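Local structure of haloacid dehalogenase (Pseudomonas aeruginosa, 3UMC) at residues Val34-Ser39 against Gly114-Leu119. The protein probably hydrolyses the carbon-halogen bond of L-2-haloacids, as a dehalogenase of the haloacid dehalogenase-like hydrolase superfamily. Sequence-based numbering, arbitrary orientation.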
# COMPACT_ATOMS: atom_id res chain seq x y z
N VAL A 34 -15.35 -5.63 7.61
CA VAL A 34 -15.40 -7.11 7.67
C VAL A 34 -15.90 -7.57 9.02
O VAL A 34 -15.70 -6.94 10.06
CB VAL A 34 -14.02 -7.78 7.39
CG1 VAL A 34 -13.51 -7.48 5.93
CG2 VAL A 34 -13.00 -7.36 8.44
N ASP A 35 -16.63 -8.67 8.98
CA ASP A 35 -17.27 -9.25 10.16
C ASP A 35 -16.34 -10.28 10.72
O ASP A 35 -16.43 -11.47 10.37
CB ASP A 35 -18.59 -9.88 9.74
CG ASP A 35 -19.37 -10.53 10.89
OD1 ASP A 35 -18.95 -10.50 12.09
OD2 ASP A 35 -20.41 -11.09 10.49
N TRP A 36 -15.48 -9.86 11.63
CA TRP A 36 -14.47 -10.74 12.18
C TRP A 36 -15.14 -11.82 13.07
O TRP A 36 -14.75 -12.97 13.04
CB TRP A 36 -13.40 -9.92 12.94
CG TRP A 36 -13.93 -9.03 13.94
CD1 TRP A 36 -14.30 -7.69 13.77
CD2 TRP A 36 -14.22 -9.36 15.30
NE1 TRP A 36 -14.80 -7.18 14.96
CE2 TRP A 36 -14.78 -8.19 15.91
CE3 TRP A 36 -14.11 -10.54 16.06
CZ2 TRP A 36 -15.21 -8.17 17.23
CZ3 TRP A 36 -14.53 -10.53 17.39
CH2 TRP A 36 -15.08 -9.36 17.96
N ARG A 37 -16.14 -11.44 13.84
CA ARG A 37 -16.71 -12.33 14.83
C ARG A 37 -17.33 -13.57 14.17
O ARG A 37 -16.99 -14.72 14.59
CB ARG A 37 -17.74 -11.58 15.66
CG ARG A 37 -18.43 -12.41 16.69
CD ARG A 37 -19.24 -11.56 17.62
NE ARG A 37 -19.61 -12.31 18.82
CZ ARG A 37 -20.69 -13.08 18.92
NH1 ARG A 37 -21.52 -13.24 17.91
NH2 ARG A 37 -20.94 -13.70 20.07
N SER A 38 -18.19 -13.37 13.16
CA SER A 38 -18.75 -14.51 12.41
C SER A 38 -17.67 -15.41 11.79
O SER A 38 -17.79 -16.66 11.79
CB SER A 38 -19.70 -14.12 11.26
OG SER A 38 -20.86 -13.46 11.71
N SER A 39 -16.65 -14.77 11.20
CA SER A 39 -15.60 -15.51 10.51
C SER A 39 -14.76 -16.31 11.51
O SER A 39 -14.33 -17.42 11.19
CB SER A 39 -14.69 -14.55 9.72
OG SER A 39 -15.45 -13.91 8.71
N GLY A 114 -4.04 -17.30 12.54
CA GLY A 114 -4.22 -16.88 11.15
C GLY A 114 -5.70 -16.84 10.75
O GLY A 114 -6.06 -16.55 9.59
N PHE A 115 -6.56 -17.18 11.70
CA PHE A 115 -8.01 -17.03 11.55
C PHE A 115 -8.40 -15.60 11.21
O PHE A 115 -9.29 -15.36 10.43
CB PHE A 115 -8.69 -17.39 12.87
CG PHE A 115 -8.92 -18.87 13.07
CD1 PHE A 115 -8.36 -19.82 12.21
CD2 PHE A 115 -9.72 -19.31 14.13
CE1 PHE A 115 -8.61 -21.18 12.41
CE2 PHE A 115 -9.96 -20.71 14.33
CZ PHE A 115 -9.41 -21.61 13.46
N TRP A 116 -7.70 -14.68 11.83
CA TRP A 116 -7.90 -13.27 11.61
C TRP A 116 -7.48 -12.82 10.24
O TRP A 116 -7.63 -11.68 9.98
CB TRP A 116 -7.09 -12.50 12.59
CG TRP A 116 -7.51 -12.66 13.93
CD1 TRP A 116 -6.93 -13.45 14.87
CD2 TRP A 116 -8.54 -11.93 14.59
NE1 TRP A 116 -7.56 -13.27 16.08
CE2 TRP A 116 -8.56 -12.35 15.93
CE3 TRP A 116 -9.46 -10.96 14.17
CZ2 TRP A 116 -9.48 -11.86 16.86
CZ3 TRP A 116 -10.36 -10.45 15.10
CH2 TRP A 116 -10.37 -10.91 16.44
N HIS A 117 -6.99 -13.71 9.39
CA HIS A 117 -6.44 -13.35 8.12
C HIS A 117 -7.45 -13.60 7.03
O HIS A 117 -7.27 -13.19 5.88
CB HIS A 117 -5.15 -14.14 7.87
CG HIS A 117 -3.98 -13.71 8.72
ND1 HIS A 117 -2.74 -13.43 8.18
CD2 HIS A 117 -3.85 -13.53 10.05
CE1 HIS A 117 -1.90 -13.08 9.14
NE2 HIS A 117 -2.55 -13.13 10.29
N ARG A 118 -8.57 -14.24 7.39
CA ARG A 118 -9.59 -14.60 6.41
C ARG A 118 -10.91 -14.12 6.96
O ARG A 118 -11.47 -14.78 7.84
CB ARG A 118 -9.58 -16.12 6.23
CG ARG A 118 -8.31 -16.62 5.50
CD ARG A 118 -8.30 -18.15 5.20
NE ARG A 118 -8.29 -18.87 6.46
CZ ARG A 118 -7.24 -18.99 7.26
NH1 ARG A 118 -6.05 -18.47 6.95
NH2 ARG A 118 -7.37 -19.65 8.40
N LEU A 119 -11.40 -12.96 6.51
CA LEU A 119 -12.58 -12.40 7.14
C LEU A 119 -13.60 -11.97 6.14
O LEU A 119 -13.25 -11.28 5.19
CB LEU A 119 -12.23 -11.21 8.06
CG LEU A 119 -11.07 -11.44 8.97
CD1 LEU A 119 -10.61 -10.14 9.47
CD2 LEU A 119 -11.40 -12.44 10.17
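Ser-39 OG, pressed against the backbone of Leu-119 with its oxygen 3.6 Å from Leu-119 CA, is gripped by two backbone groups. It donates to Asp-35 O at 3.1 Å, out of the carbonyl plane, and accepts from the N-H of Arg-120, the residue that follows Leu-119. The torsion that sets OG beside its own backbone N (chi1 -63°) turns the hydroxyl back to the carbonyl of the N-cap residue, one turn earlier. Backbone hydrogen bonds join Asp-35 to Arg-120 in a short antiparallel pairing of 34-35 with 120-121, and Asp-35 is the N-cap of helix 36-50. Its OD1 takes the N-H of Ser-38 along an almost straight line (171°), and OD2 receives the Ser-38 hydroxyl at 2.7 Å, both from above the carboxylate plane.

The apolar part of the contact centres on Leu-119, whose two methyls reach different partners. CD1 meets Val-34 CG2 at 3.8 Å, the two side chains crossing at about a right angle, while CD2 lies 3.9 Å from Ser-39 CB and close to Trp-36 CA. Alongside, Trp-36 and Trp-116 point the same way, their planes 30° apart but slid so far that the six-membered rings barely overlap. The touch is made by CZ3 and CH2 of Trp-116, against Trp-36 CB and CE3, each pair at 3.8 Å. Trp-36 NE1 is hydrogen-bonded to Glu-221, and the ring of Trp-116 stacks on His-89.

The paired 34-35 and 120-121 lie where the chain leaves and rejoins the Rossmann-like core, at the two ends of a mostly helical insertion consistent with this superfamily's cap domain. Between 34-39 and 114-119 the contact is van der Waals in kind; the polar link of Ser-39, both donor and acceptor, is made to Arg-120 N, just beyond the loop.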